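Local coordinates for putative DNA-binding protein (Ralstonia eutropha, PDB 3HWU) that is of unknown function but carries a PCC (DUF296) domain and may bind DNA, at residues A52-P66 and V96-G110. Numbering follows the deposited sequence. Where two conformers were deposited one is given.
Sequences ATFGFYDFGRKQFDP and VTDGTFQGAGGHLLG
Thr53 and Gly110 form an antiparallel hydrogen-bonded pair around a classic beta bulge. Thr53 N gives Gly110 O a nearly straight bond of 2.9 Å (171° at the hydrogen). In return Thr53 O accepts twice, from Leu109 N at 2.8 Å and, weakly, from Gly110 N, so both bulge amides are spent on one carbonyl. Two residues on, Gly55 N donates to His107 O, which also receives a CA-H...O contact from Phe54. The return bond of this pair is replaced by a water, which donates to Gly55 O (2.7 Å) and accepts from His107 N (2.8 Å). With CG anti to the carbonyl carbon (chi1 -61°), the Phe54 ring turns back over the glycines: Gly105 CA sits above one face, 3.6 Å from the centroid, while Leu108 CD2 and Val96 CG2 meet its CE1 and CE2. The neighbouring hairpin strand adds Phe64, whose ring lies in an offset stack on His107 (centroids 4.7 Å apart, planes at 23°) and takes Leu109 CD2 over a face, Tyr57 CD1 covering the opposite one. Thr53 OG1 is hydrogen-bonded to Thr68 OG1. Strand 103-114 thus joins hairpin 51-70 to hairpin partner 87-97 in the large antiparallel sheet, with Leu108 reaching Met77 of strand 72-84 and Phe101 of a second subunit packing on Phe54.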
ATOM      1  N   ALA A  52     -17.431  -2.980   5.335  1.00 11.14           N
ATOM      2  CA  ALA A  52     -16.564  -1.857   5.044  1.00 11.85           C
ATOM      3  C   ALA A  52     -17.451  -0.800   4.398  1.00 12.05           C
ATOM      4  O   ALA A  52     -18.072  -1.052   3.374  1.00 13.11           O
ATOM      5  CB  ALA A  52     -15.421  -2.263   4.142  1.00 12.74           C
ATOM      6  N   THR A  53     -17.428   0.401   4.954  1.00 11.37           N
ATOM      7  CA  THR A  53     -18.228   1.537   4.480  1.00 11.57           C
ATOM      8  C   THR A  53     -17.306   2.644   4.003  1.00 11.78           C
ATOM      9  O   THR A  53     -16.433   3.090   4.733  1.00 11.61           O
ATOM     10  CB  THR A  53     -19.177   2.041   5.573  1.00 13.36           C
ATOM     11  OG1 THR A  53     -20.015   0.962   6.003  1.00 14.99           O
ATOM     12  CG2 THR A  53     -20.029   3.218   5.095  1.00 14.41           C
ATOM     13  N   PHE A  54     -17.523   3.058   2.759  1.00 10.78           N
ATOM     14  CA  PHE A  54     -16.792   4.118   2.116  1.00 10.32           C
ATOM     15  C   PHE A  54     -17.703   5.321   1.928  1.00 10.78           C
ATOM     16  O   PHE A  54     -18.929   5.210   1.960  1.00 12.82           O
ATOM     17  CB  PHE A  54     -16.319   3.606   0.758  1.00 10.49           C
ATOM     18  CG  PHE A  54     -15.393   2.420   0.884  1.00  9.88           C
ATOM     19  CD1 PHE A  54     -14.034   2.625   1.050  1.00  9.73           C
ATOM     20  CD2 PHE A  54     -15.884   1.120   0.907  1.00 11.46           C
ATOM     21  CE1 PHE A  54     -13.181   1.574   1.180  1.00 10.34           C
ATOM     22  CE2 PHE A  54     -15.000   0.056   1.048  1.00 12.30           C
ATOM     23  CZ  PHE A  54     -13.649   0.304   1.196  1.00 11.17           C
ATOM     24  N   GLY A  55     -17.101   6.463   1.658  1.00 11.23           N
ATOM     25  CA  GLY A  55     -17.851   7.677   1.394  1.00 11.09           C
ATOM     26  C   GLY A  55     -17.228   8.444   0.244  1.00 11.26           C
ATOM     27  O   GLY A  55     -15.997   8.517   0.152  1.00 12.32           O
ATOM     28  N   PHE A  56     -18.049   9.048  -0.627  1.00 12.18           N
ATOM     29  CA  PHE A  56     -17.582   9.928  -1.686  1.00 11.92           C
ATOM     30  C   PHE A  56     -18.146  11.291  -1.348  1.00 12.44           C
ATOM     31  O   PHE A  56     -19.368  11.519  -1.319  1.00 13.96           O
ATOM     32  CB  PHE A  56     -18.002   9.466  -3.080  1.00 12.33           C
ATOM     33  CG  PHE A  56     -17.258  10.148  -4.164  1.00 11.20           C
ATOM     34  CD1 PHE A  56     -15.964   9.779  -4.491  1.00 13.81           C
ATOM     35  CD2 PHE A  56     -17.835  11.172  -4.880  1.00 12.93           C
ATOM     36  CE1 PHE A  56     -15.272  10.438  -5.490  1.00 13.39           C
ATOM     37  CE2 PHE A  56     -17.150  11.819  -5.893  1.00 13.92           C
ATOM     38  CZ  PHE A  56     -15.868  11.452  -6.184  1.00 12.90           C
ATOM     39  N   TYR A  57     -17.264  12.245  -1.097  1.00 12.32           N
ATOM     40  CA  TYR A  57     -17.700  13.518  -0.537  1.00 12.80           C
ATOM     41  C   TYR A  57     -18.340  14.430  -1.577  1.00 12.91           C
ATOM     42  O   TYR A  57     -17.824  14.599  -2.674  1.00 14.19           O
ATOM     43  CB  TYR A  57     -16.520  14.241   0.092  1.00 13.98           C
ATOM     44  CG  TYR A  57     -16.923  15.388   1.000  1.00 13.92           C
ATOM     45  CD1 TYR A  57     -17.546  15.148   2.212  1.00 15.63           C
ATOM     46  CD2 TYR A  57     -16.670  16.705   0.660  1.00 15.57           C
ATOM     47  CE1 TYR A  57     -17.909  16.184   3.051  1.00 15.76           C
ATOM     48  CE2 TYR A  57     -17.016  17.742   1.488  1.00 16.28           C
ATOM     49  CZ  TYR A  57     -17.646  17.482   2.682  1.00 14.87           C
ATOM     50  OH  TYR A  57     -17.944  18.518   3.547  1.00 17.93           O
ATOM     51  N   ASP A  58     -19.457  15.035  -1.165  0.50 13.63           N
ATOM     52  CA  ASP A  58     -20.273  15.959  -1.957  0.50 14.95           C
ATOM     53  C   ASP A  58     -20.015  17.355  -1.372  0.50 15.41           C
ATOM     54  O   ASP A  58     -20.473  17.653  -0.275  0.50 16.19           O
ATOM     55  CB  ASP A  58     -21.752  15.549  -1.814  0.50 15.30           C
ATOM     56  CG  ASP A  58     -22.702  16.311  -2.743  0.50 15.31           C
ATOM     57  OD1 ASP A  58     -22.460  17.518  -3.038  0.50 15.45           O
ATOM     58  OD2 ASP A  58     -23.723  15.694  -3.104  0.50 17.82           O
ATOM     59  N   PHE A  59     -19.250  18.189  -2.073  1.00 15.57           N
ATOM     60  CA  PHE A  59     -18.895  19.521  -1.532  1.00 17.00           C
ATOM     61  C   PHE A  59     -20.095  20.460  -1.473  1.00 18.51           C
ATOM     62  O   PHE A  59     -20.189  21.303  -0.580  1.00 19.79           O
ATOM     63  CB  PHE A  59     -17.747  20.146  -2.344  1.00 18.54           C
ATOM     64  CG  PHE A  59     -16.434  19.480  -2.096  1.00 17.99           C
ATOM     65  CD1 PHE A  59     -15.624  19.910  -1.049  1.00 18.92           C
ATOM     66  CD2 PHE A  59     -16.014  18.418  -2.877  1.00 17.18           C
ATOM     67  CE1 PHE A  59     -14.429  19.268  -0.782  1.00 19.24           C
ATOM     68  CE2 PHE A  59     -14.816  17.767  -2.611  1.00 17.63           C
ATOM     69  CZ  PHE A  59     -14.005  18.213  -1.571  1.00 18.13           C
ATOM     70  N   GLY A  60     -21.024  20.292  -2.413  1.00 18.85           N
ATOM     71  CA  GLY A  60     -22.217  21.097  -2.454  1.00 19.81           C
ATOM     72  C   GLY A  60     -23.110  20.953  -1.254  1.00 20.91           C
ATOM     73  O   GLY A  60     -23.653  21.973  -0.762  1.00 24.71           O
ATOM     74  N   ARG A  61     -23.338  19.722  -0.794  0.50 21.39           N
ATOM     75  CA  ARG A  61     -24.261  19.510   0.299  0.50 21.67           C
ATOM     76  C   ARG A  61     -23.522  19.112   1.594  0.50 20.72           C
ATOM     77  O   ARG A  61     -24.153  18.870   2.623  0.50 20.81           O
ATOM     78  CB  ARG A  61     -25.426  18.571  -0.107  0.50 22.40           C
ATOM     79  CG  ARG A  61     -25.230  17.134   0.213  0.50 23.15           C
ATOM     80  CD  ARG A  61     -26.233  16.222  -0.556  0.50 23.90           C
ATOM     81  NE  ARG A  61     -25.576  14.960  -0.896  0.50 24.64           N
ATOM     82  CZ  ARG A  61     -25.754  13.813  -0.258  0.50 25.11           C
ATOM     83  NH1 ARG A  61     -26.603  13.719   0.748  0.50 27.50           N
ATOM     84  NH2 ARG A  61     -25.090  12.742  -0.648  0.50 26.16           N
ATOM     85  N   LYS A  62     -22.184  19.124   1.532  0.50 19.97           N
ATOM     86  CA  LYS A  62     -21.305  18.955   2.700  0.50 20.60           C
ATOM     87  C   LYS A  62     -21.511  17.620   3.396  0.50 20.02           C
ATOM     88  O   LYS A  62     -21.646  17.529   4.613  0.50 20.27           O
ATOM     89  CB  LYS A  62     -21.510  20.089   3.698  0.50 20.90           C
ATOM     90  CG  LYS A  62     -20.955  21.405   3.228  0.50 22.44           C
ATOM     91  CD  LYS A  62     -21.460  22.568   4.084  0.50 22.74           C
ATOM     92  CE  LYS A  62     -22.781  23.079   3.526  0.50 24.52           C
ATOM     93  NZ  LYS A  62     -23.482  24.052   4.399  0.50 25.76           N
ATOM     94  N   GLN A  63     -21.554  16.567   2.603  1.00 19.24           N
ATOM     95  CA  GLN A  63     -21.857  15.248   3.138  1.00 21.04           C
ATOM     96  C   GLN A  63     -21.147  14.204   2.301  1.00 19.46           C
ATOM     97  O   GLN A  63     -20.966  14.402   1.115  1.00 17.66           O
ATOM     98  CB  GLN A  63     -23.376  14.958   3.042  1.00 21.68           C
ATOM     99  CG  GLN A  63     -24.208  15.858   3.947  1.00 25.85           C
ATOM    100  CD  GLN A  63     -25.681  15.756   3.710  1.00 27.87           C
ATOM    101  OE1 GLN A  63     -26.435  16.656   4.102  1.00 38.33           O
ATOM    102  NE2 GLN A  63     -26.123  14.672   3.093  1.00 33.01           N
ATOM    103  N   PHE A  64     -20.770  13.104   2.933  1.00 19.88           N
ATOM    104  CA  PHE A  64     -20.339  11.891   2.211  1.00 19.70           C
ATOM    105  C   PHE A  64     -21.544  11.082   1.694  1.00 19.78           C
ATOM    106  O   PHE A  64     -22.519  10.902   2.438  1.00 23.44           O
ATOM    107  CB  PHE A  64     -19.490  10.990   3.113  1.00 19.86           C
ATOM    108  CG  PHE A  64     -18.124  11.518   3.420  1.00 19.11           C
ATOM    109  CD1 PHE A  64     -17.044  11.331   2.563  1.00 16.66           C
ATOM    110  CD2 PHE A  64     -17.891  12.159   4.612  1.00 20.31           C
ATOM    111  CE1 PHE A  64     -15.799  11.826   2.863  1.00 19.70           C
ATOM    112  CE2 PHE A  64     -16.664  12.642   4.923  1.00 20.61           C
ATOM    113  CZ  PHE A  64     -15.610  12.504   4.071  1.00 18.80           C
ATOM    114  N   ASP A  65     -21.539  10.653   0.437  1.00 19.11           N
ATOM    115  CA  ASP A  65     -22.494   9.659  -0.055  1.00 18.64           C
ATOM    116  C   ASP A  65     -21.849   8.319   0.327  1.00 18.15           C
ATOM    117  O   ASP A  65     -20.718   8.050  -0.116  1.00 16.48           O
ATOM    118  CB  ASP A  65     -22.621   9.704  -1.571  1.00 19.37           C
ATOM    119  CG  ASP A  65     -23.661   8.717  -2.110  1.00 22.29           C
ATOM    120  OD1 ASP A  65     -24.765   8.672  -1.543  1.00 27.42           O
ATOM    121  OD2 ASP A  65     -23.425   7.985  -3.094  1.00 28.73           O
ATOM    122  N   PRO A  66     -22.523   7.495   1.150  1.00 17.35           N
ATOM    123  CA  PRO A  66     -21.884   6.264   1.594  1.00 17.47           C
ATOM    124  C   PRO A  66     -22.254   5.025   0.824  1.00 17.10           C
ATOM    125  O   PRO A  66     -23.308   4.950   0.201  1.00 18.55           O
ATOM    126  CB  PRO A  66     -22.428   6.109   3.003  1.00 17.78           C
ATOM    127  CG  PRO A  66     -23.894   6.612   2.841  1.00 19.61           C
ATOM    128  CD  PRO A  66     -23.841   7.702   1.808  1.00 17.99           C
ATOM    129  N   VAL A  96     -11.289  -3.089  -1.502  1.00  9.95           N
ATOM    130  CA  VAL A  96     -11.944  -4.345  -1.096  1.00  9.82           C
ATOM    131  C   VAL A  96     -12.384  -5.119  -2.325  1.00 10.47           C
ATOM    132  O   VAL A  96     -12.661  -4.528  -3.375  1.00 11.52           O
ATOM    133  CB  VAL A  96     -13.129  -4.131  -0.116  1.00 10.66           C
ATOM    134  CG1 VAL A  96     -12.639  -3.525   1.218  1.00 12.55           C
ATOM    135  CG2 VAL A  96     -14.242  -3.263  -0.708  1.00 11.67           C
ATOM    136  N   THR A  97     -12.443  -6.433  -2.181  1.00  9.57           N
ATOM    137  CA  THR A  97     -12.846  -7.314  -3.258  1.00 10.40           C
ATOM    138  C   THR A  97     -13.700  -8.447  -2.670  1.00 10.49           C
ATOM    139  O   THR A  97     -13.563  -8.806  -1.490  1.00 11.09           O
ATOM    140  CB  THR A  97     -11.632  -7.939  -3.983  1.00 11.84           C
ATOM    141  OG1 THR A  97     -10.907  -8.770  -3.071  1.00 14.62           O
ATOM    142  CG2 THR A  97     -10.687  -6.859  -4.562  1.00 12.75           C
ATOM    143  N   ASP A  98     -14.546  -9.034  -3.510  1.00 11.70           N
ATOM    144  CA  ASP A  98     -15.427 -10.117  -3.073  1.00 12.32           C
ATOM    145  C   ASP A  98     -15.204 -11.350  -3.939  1.00 10.99           C
ATOM    146  O   ASP A  98     -14.161 -11.526  -4.551  1.00 11.52           O
ATOM    147  CB  ASP A  98     -16.891  -9.670  -3.111  1.00 13.10           C
ATOM    148  CG  ASP A  98     -17.398  -9.423  -4.525  1.00 15.26           C
ATOM    149  OD1 ASP A  98     -16.603  -9.550  -5.482  1.00 15.06           O
ATOM    150  OD2 ASP A  98     -18.600  -9.020  -4.646  1.00 19.12           O
ATOM    151  N   GLY A  99     -16.193 -12.243  -3.988  1.00 11.23           N
ATOM    152  CA  GLY A  99     -16.051 -13.450  -4.771  1.00 12.51           C
ATOM    153  C   GLY A  99     -16.067 -13.256  -6.279  1.00 12.49           C
ATOM    154  O   GLY A  99     -15.806 -14.201  -7.004  1.00 15.39           O
ATOM    155  N   THR A 100     -16.325 -12.044  -6.753  1.00 12.09           N
ATOM    156  CA  THR A 100     -16.121 -11.710  -8.165  1.00 12.48           C
ATOM    157  C   THR A 100     -14.678 -11.257  -8.435  1.00 12.08           C
ATOM    158  O   THR A 100     -14.300 -11.095  -9.593  1.00 13.93           O
ATOM    159  CB  THR A 100     -17.011 -10.556  -8.633  1.00 13.84           C
ATOM    160  OG1 THR A 100     -16.563  -9.308  -8.080  1.00 13.32           O
ATOM    161  CG2 THR A 100     -18.470 -10.810  -8.330  1.00 15.56           C
ATOM    162  N   PHE A 101     -13.943 -10.982  -7.359  1.00 11.06           N
ATOM    163  CA  PHE A 101     -12.593 -10.396  -7.376  1.00 11.76           C
ATOM    164  C   PHE A 101     -12.508  -8.981  -7.863  1.00 11.29           C
ATOM    165  O   PHE A 101     -11.437  -8.374  -7.906  1.00 12.42           O
ATOM    166  CB  PHE A 101     -11.593 -11.315  -8.078  1.00 12.67           C
ATOM    167  CG  PHE A 101     -11.587 -12.714  -7.524  1.00 13.77           C
ATOM    168  CD1 PHE A 101     -10.752 -13.037  -6.480  1.00 14.08           C
ATOM    169  CD2 PHE A 101     -12.437 -13.703  -8.017  1.00 15.13           C
ATOM    170  CE1 PHE A 101     -10.758 -14.317  -5.965  1.00 14.54           C
ATOM    171  CE2 PHE A 101     -12.480 -14.980  -7.451  1.00 16.02           C
ATOM    172  CZ  PHE A 101     -11.617 -15.277  -6.453  1.00 15.04           C
ATOM    173  N   GLN A 102     -13.631  -8.356  -8.166  1.00 11.67           N
ATOM    174  CA  GLN A 102     -13.607  -6.967  -8.646  1.00 13.03           C
ATOM    175  C   GLN A 102     -13.355  -6.025  -7.474  1.00 13.03           C
ATOM    176  O   GLN A 102     -13.843  -6.247  -6.345  1.00 15.15           O
ATOM    177  CB  GLN A 102     -14.919  -6.578  -9.312  1.00 13.38           C
ATOM    178  CG  GLN A 102     -15.171  -7.350 -10.587  1.00 16.72           C
ATOM    179  CD  GLN A 102     -16.606  -7.251 -11.106  1.00 21.64           C
ATOM    180  OE1 GLN A 102     -17.372  -6.335 -10.762  1.00 32.64           O
ATOM    181  NE2 GLN A 102     -16.986  -8.235 -11.894  1.00 29.80           N
ATOM    182  N   GLY A 103     -12.535  -5.018  -7.721  1.00 12.40           N
ATOM    183  CA  GLY A 103     -12.179  -4.056  -6.674  1.00 12.72           C
ATOM    184  C   GLY A 103     -13.057  -2.846  -6.525  1.00 11.82           C
ATOM    185  O   GLY A 103     -13.567  -2.316  -7.505  1.00 12.66           O
ATOM    186  N   ALA A 104     -13.198  -2.392  -5.278  1.00 12.28           N
ATOM    187  CA  ALA A 104     -13.978  -1.207  -4.959  1.00 11.76           C
ATOM    188  C   ALA A 104     -13.354  -0.566  -3.751  1.00 11.86           C
ATOM    189  O   ALA A 104     -12.510  -1.180  -3.079  1.00 14.88           O
ATOM    190  CB  ALA A 104     -15.449  -1.604  -4.636  1.00 13.16           C
ATOM    191  N   GLY A 105     -13.709   0.684  -3.486  1.00 10.79           N
ATOM    192  CA  GLY A 105     -13.248   1.317  -2.276  1.00 11.85           C
ATOM    193  C   GLY A 105     -13.162   2.821  -2.397  1.00 11.56           C
ATOM    194  O   GLY A 105     -14.015   3.445  -3.055  1.00 12.53           O
ATOM    195  N   GLY A 106     -12.166   3.399  -1.742  1.00 11.04           N
ATOM    196  CA  GLY A 106     -12.007   4.833  -1.607  1.00 10.30           C
ATOM    197  C   GLY A 106     -11.798   5.233  -0.171  1.00  9.64           C
ATOM    198  O   GLY A 106     -11.074   4.551   0.584  1.00 11.05           O
ATOM    199  N   HIS A 107     -12.370   6.376   0.188  1.00  9.64           N
ATOM    200  CA  HIS A 107     -12.265   6.935   1.539  1.00  9.12           C
ATOM    201  C   HIS A 107     -13.103   6.119   2.521  1.00  9.34           C
ATOM    202  O   HIS A 107     -14.313   5.985   2.339  1.00 10.50           O
ATOM    203  CB  HIS A 107     -12.769   8.390   1.480  1.00 11.26           C
ATOM    204  CG  HIS A 107     -12.799   9.092   2.789  1.00 13.09           C
ATOM    205  ND1 HIS A 107     -11.904  10.083   3.114  1.00 16.50           N
ATOM    206  CD2 HIS A 107     -13.663   8.999   3.822  1.00 15.53           C
ATOM    207  CE1 HIS A 107     -12.177  10.523   4.331  1.00 16.11           C
ATOM    208  NE2 HIS A 107     -13.230   9.869   4.791  1.00 17.22           N
ATOM    209  N   LEU A 108     -12.458   5.592   3.567  1.00  9.54           N
ATOM    210  CA  LEU A 108     -13.122   4.797   4.563  1.00  9.66           C
ATOM    211  C   LEU A 108     -13.842   5.652   5.596  1.00 10.42           C
ATOM    212  O   LEU A 108     -13.255   6.563   6.194  1.00 11.12           O
ATOM    213  CB  LEU A 108     -12.130   3.862   5.288  1.00  9.45           C
ATOM    214  CG  LEU A 108     -11.713   2.628   4.501  1.00  9.39           C
ATOM    215  CD1 LEU A 108     -10.391   2.063   5.061  1.00 10.76           C
ATOM    216  CD2 LEU A 108     -12.847   1.535   4.544  1.00 11.27           C
ATOM    217  N   LEU A 109     -15.104   5.304   5.843  1.00 10.70           N
ATOM    218  CA  LEU A 109     -15.856   5.851   6.997  1.00 11.49           C
ATOM    219  C   LEU A 109     -15.812   4.905   8.167  1.00 11.92           C
ATOM    220  O   LEU A 109     -15.854   5.342   9.304  1.00 14.29           O
ATOM    221  CB  LEU A 109     -17.292   6.127   6.597  1.00 12.11           C
ATOM    222  CG  LEU A 109     -17.464   7.164   5.473  1.00 13.37           C
ATOM    223  CD1 LEU A 109     -18.951   7.305   5.090  1.00 14.64           C
ATOM    224  CD2 LEU A 109     -16.860   8.516   5.861  1.00 16.54           C
ATOM    225  N   GLY A 110     -15.737   3.608   7.946  1.00 11.92           N
ATOM    226  CA  GLY A 110     -15.677   2.633   9.041  1.00 12.80           C
ATOM    227  C   GLY A 110     -15.587   1.228   8.466  1.00 11.37           C
ATOM    228  O   GLY A 110     -15.918   1.005   7.297  1.00 11.91           O
TER
HETATM  229  O   HOH W   1     -14.275   7.425  -1.639  1.00 14.34           O